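Local coordinates for protein carbonic anhydrase (Neosartorya fumigata, PDB 6LAC) that probably catalyses the reversible hydration of carbon dioxide to hydrogencarbonate, as a zinc-dependent beta-class carbonic anhydrase, at residues R115-R120 and V139-H144. The protein carries 1 engineered substitution. Residues are numbered along the deposited sequence; the frame is centred on the assembly and turned at random.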
ATOM      1  N   ARG A 115      -7.479  17.222 -14.475  1.00 16.74           N
ATOM      2  CA  ARG A 115      -6.878  18.438 -15.047  1.00 18.70           C
ATOM      3  C   ARG A 115      -7.887  19.108 -15.978  1.00 18.45           C
ATOM      4  O   ARG A 115      -7.907  20.329 -16.006  1.00 20.68           O
ATOM      5  CB  ARG A 115      -5.553  18.111 -15.736  1.00 20.05           C
ATOM      6  CG  ARG A 115      -4.452  17.734 -14.747  1.00 22.98           C
ATOM      7  CD  ARG A 115      -3.012  17.707 -15.241  1.00 27.54           C
ATOM      8  NE  ARG A 115      -2.780  16.371 -15.708  1.00 33.09           N
ATOM      9  CZ  ARG A 115      -1.996  15.409 -15.204  1.00 30.60           C
ATOM     10  NH1 ARG A 115      -1.198  15.664 -14.166  1.00 30.61           N
ATOM     11  NH2 ARG A 115      -1.988  14.188 -15.736  1.00 33.50           N
ATOM     12  N   SER A 116      -8.628  18.348 -16.793  1.00 18.84           N
ATOM     13  CA  SER A 116      -9.596  18.946 -17.755  1.00 19.37           C
ATOM     14  C   SER A 116     -10.836  19.439 -17.007  1.00 19.75           C
ATOM     15  O   SER A 116     -11.277  20.569 -17.251  1.00 22.03           O
ATOM     16  CB  SER A 116      -9.924  17.994 -18.870  1.00 22.40           C
ATOM     17  OG  SER A 116     -10.494  16.788 -18.398  1.00 20.76           O
ATOM     18  N   THR A 117     -11.392  18.641 -16.091  1.00 19.01           N
ATOM     19  CA  THR A 117     -12.601  19.012 -15.315  1.00 19.49           C
ATOM     20  C   THR A 117     -12.309  20.311 -14.549  1.00 20.91           C
ATOM     21  O   THR A 117     -13.181  21.212 -14.519  1.00 22.94           O
ATOM     22  CB  THR A 117     -13.032  17.860 -14.401  1.00 21.06           C
ATOM     23  OG1 THR A 117     -13.243  16.721 -15.233  1.00 22.11           O
ATOM     24  CG2 THR A 117     -14.240  18.188 -13.553  1.00 22.84           C
ATOM     25  N   HIS A 118     -11.142  20.430 -13.906  1.00 18.74           N
ATOM     26  CA  HIS A 118     -10.806  21.553 -13.005  1.00 18.49           C
ATOM     27  C   HIS A 118      -9.813  22.540 -13.620  1.00 19.61           C
ATOM     28  O   HIS A 118      -9.144  23.200 -12.872  1.00 21.16           O
ATOM     29  CB  HIS A 118     -10.340  20.977 -11.650  1.00 18.54           C
ATOM     30  CG  HIS A 118     -11.340  20.070 -11.022  1.00 19.58           C
ATOM     31  ND1 HIS A 118     -12.544  20.523 -10.500  1.00 20.26           N
ATOM     32  CD2 HIS A 118     -11.366  18.728 -10.908  1.00 19.09           C
ATOM     33  CE1 HIS A 118     -13.224  19.505 -10.012  1.00 20.75           C
ATOM     34  NE2 HIS A 118     -12.533  18.367 -10.281  1.00 20.47           N
ATOM     35  N   ARG A 119      -9.802  22.638 -14.950  1.00 22.47           N
ATOM     36  CA  ARG A 119      -8.806  23.443 -15.702  1.00 23.70           C
ATOM     37  C   ARG A 119      -8.813  24.906 -15.219  1.00 21.28           C
ATOM     38  O   ARG A 119      -7.756  25.473 -15.080  1.00 25.17           O
ATOM     39  CB  ARG A 119      -9.057  23.342 -17.209  1.00 28.57           C
ATOM     40  CG  ARG A 119      -7.951  23.972 -18.049  1.00 35.62           C
ATOM     41  CD  ARG A 119      -8.064  23.648 -19.534  1.00 45.74           C
ATOM     42  NE  ARG A 119      -9.179  24.345 -20.177  1.00 54.87           N
ATOM     43  CZ  ARG A 119      -9.441  24.351 -21.486  1.00 60.77           C
ATOM     44  NH1 ARG A 119      -8.671  23.683 -22.334  1.00 66.81           N
ATOM     45  NH2 ARG A 119     -10.485  25.025 -21.946  1.00 63.34           N
ATOM     46  N   ARG A 120      -9.989  25.514 -15.046  1.00 26.56           N
ATOM     47  CA  ARG A 120     -10.063  26.958 -14.686  1.00 29.29           C
ATOM     48  C   ARG A 120      -9.557  27.166 -13.258  1.00 29.34           C
ATOM     49  O   ARG A 120      -8.845  28.140 -13.027  1.00 27.82           O
ATOM     50  CB  ARG A 120     -11.488  27.488 -14.838  1.00 32.41           C
ATOM     51  CG  ARG A 120     -11.984  27.477 -16.273  1.00 33.95           C
ATOM     52  CD  ARG A 120     -12.985  28.609 -16.489  1.00 37.79           C
ATOM     53  NE  ARG A 120     -13.370  28.757 -17.894  1.00 39.20           N
ATOM     54  CZ  ARG A 120     -14.270  27.997 -18.508  1.00 36.08           C
ATOM     55  NH1 ARG A 120     -14.893  27.045 -17.836  1.00 38.54           N
ATOM     56  NH2 ARG A 120     -14.548  28.199 -19.784  1.00 41.28           N
ATOM     57  N   VAL A 139      -8.064  13.773  -4.032  1.00 10.56           N
ATOM     58  CA  VAL A 139      -8.707  13.186  -2.813  1.00 10.43           C
ATOM     59  C   VAL A 139     -10.220  13.332  -2.919  1.00 11.75           C
ATOM     60  O   VAL A 139     -10.928  12.323  -2.760  1.00 11.91           O
ATOM     61  CB  VAL A 139      -8.192  13.813  -1.521  1.00 11.10           C
ATOM     62  CG1 VAL A 139      -8.973  13.270  -0.336  1.00 11.22           C
ATOM     63  CG2 VAL A 139      -6.697  13.537  -1.315  1.00 11.09           C
ATOM     64  N   LEU A 140     -10.708  14.505  -3.283  1.00 11.89           N
ATOM     65  CA  LEU A 140     -12.180  14.710  -3.335  1.00 12.23           C
ATOM     66  C   LEU A 140     -12.773  13.776  -4.356  1.00 13.62           C
ATOM     67  O   LEU A 140     -13.817  13.160  -4.073  1.00 13.65           O
ATOM     68  CB  LEU A 140     -12.446  16.156  -3.683  1.00 15.73           C
ATOM     69  CG  LEU A 140     -12.215  17.170  -2.574  1.00 21.15           C
ATOM     70  CD1 LEU A 140     -12.313  18.578  -3.156  1.00 23.42           C
ATOM     71  CD2 LEU A 140     -13.189  16.982  -1.422  1.00 23.84           C
ATOM     72  N   GLU A 141     -12.172  13.666  -5.538  1.00 13.51           N
ATOM     73  CA  GLU A 141     -12.769  12.817  -6.595  1.00 13.76           C
ATOM     74  C   GLU A 141     -12.621  11.359  -6.217  1.00 13.00           C
ATOM     75  O   GLU A 141     -13.550  10.572  -6.489  1.00 14.00           O
ATOM     76  CB  GLU A 141     -12.153  13.186  -7.944  1.00 16.76           C
ATOM     77  CG  GLU A 141     -12.501  14.614  -8.334  1.00 22.67           C
ATOM     78  CD  GLU A 141     -13.791  14.869  -9.091  1.00 27.25           C
ATOM     79  OE1 GLU A 141     -14.806  14.163  -8.816  1.00 27.39           O
ATOM     80  OE2 GLU A 141     -13.776  15.781  -9.975  1.00 28.14           O
ATOM     81  N   GLN A 142     -11.555  10.937  -5.564  1.00 12.51           N
ATOM     82  CA  GLN A 142     -11.483   9.525  -5.137  1.00 12.29           C
ATOM     83  C   GLN A 142     -12.545   9.210  -4.075  1.00 11.70           C
ATOM     84  O   GLN A 142     -13.100   8.136  -4.100  1.00 11.89           O
ATOM     85  CB  GLN A 142     -10.093   9.199  -4.601  1.00 12.32           C
ATOM     86  CG  GLN A 142      -9.007   9.231  -5.676  1.00 13.55           C
ATOM     87  CD  GLN A 142      -9.244   8.221  -6.752  1.00 13.91           C
ATOM     88  OE1 GLN A 142      -9.545   7.080  -6.485  1.00 13.78           O
ATOM     89  NE2 GLN A 142      -9.086   8.610  -8.012  1.00 20.33           N
ATOM     90  N   VAL A 143     -12.766  10.111  -3.140  1.00 11.49           N
ATOM     91  CA  VAL A 143     -13.848   9.880  -2.144  1.00 12.52           C
ATOM     92  C   VAL A 143     -15.218   9.740  -2.838  1.00 11.74           C
ATOM     93  O   VAL A 143     -15.923   8.761  -2.569  1.00 13.56           O
ATOM     94  CB  VAL A 143     -13.828  11.015  -1.124  1.00 11.99           C
ATOM     95  CG1 VAL A 143     -15.105  10.966  -0.269  1.00 12.21           C
ATOM     96  CG2 VAL A 143     -12.572  10.955  -0.284  1.00 11.47           C
ATOM     97  N   HIS A 144     -15.489  10.649  -3.763  1.00 11.35           N
ATOM     98  CA  HIS A 144     -16.815  10.635  -4.428  1.00 13.81           C
ATOM     99  C   HIS A 144     -16.942   9.363  -5.254  1.00 15.43           C
ATOM    100  O   HIS A 144     -17.960   8.652  -5.201  1.00 15.80           O
ATOM    101  CB  HIS A 144     -16.972  11.874  -5.292  1.00 16.01           C
ATOM    102  CG  HIS A 144     -18.177  11.817  -6.165  1.00 23.28           C
ATOM    103  ND1 HIS A 144     -19.443  11.968  -5.631  1.00 27.15           N
ATOM    104  CD2 HIS A 144     -18.324  11.527  -7.476  1.00 26.00           C
ATOM    105  CE1 HIS A 144     -20.345  11.817  -6.591  1.00 26.46           C
ATOM    106  NE2 HIS A 144     -19.683  11.551  -7.743  1.00 28.42           N
TER
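H118 and E141 reach for each other from opposite directions and meet in one hydrogen bond, from H118 NE2 to E141 OE2 at 2.9 Å. The bond is nearly straight, 164° at the hydrogen. OE2 lies close to the plane of the imidazole, at its edge, but it receives the N-H on its anti side and somewhat out of the carboxylate plane; the two flat groups are turned 57° apart. A bend in the glutamate chain at chi2 (-88°) carries the carboxylate across to the ring. The contact is small, 72 Å² summed over both sides, and joins segments 115-120 and 139-144, whose nearest CA atoms, those of T117 and E141, are 10.7 Å apart. T117 adds a looser touch, its CG2 4.3 Å from E141 OE2; the same methyl lies over one face of the H118 ring, 3.7 Å above its plane and offset toward the rim. This His-carboxylate pair lies on the surface of the beta-carbonic anhydrase fold, away from the zinc site, and ties the turn that follows helix 107-117 to the long helix 127-148. A nearby carboxylate would probably favour a protonated imidazole. H118 stands at the break between two helices, leaving helical geometry after 107-117 and taking the N-cap position of 119-123. Farther out, T117 OG1 bonds back to T113 O, the H118 side chain also touches L137, and E141 packs on L114.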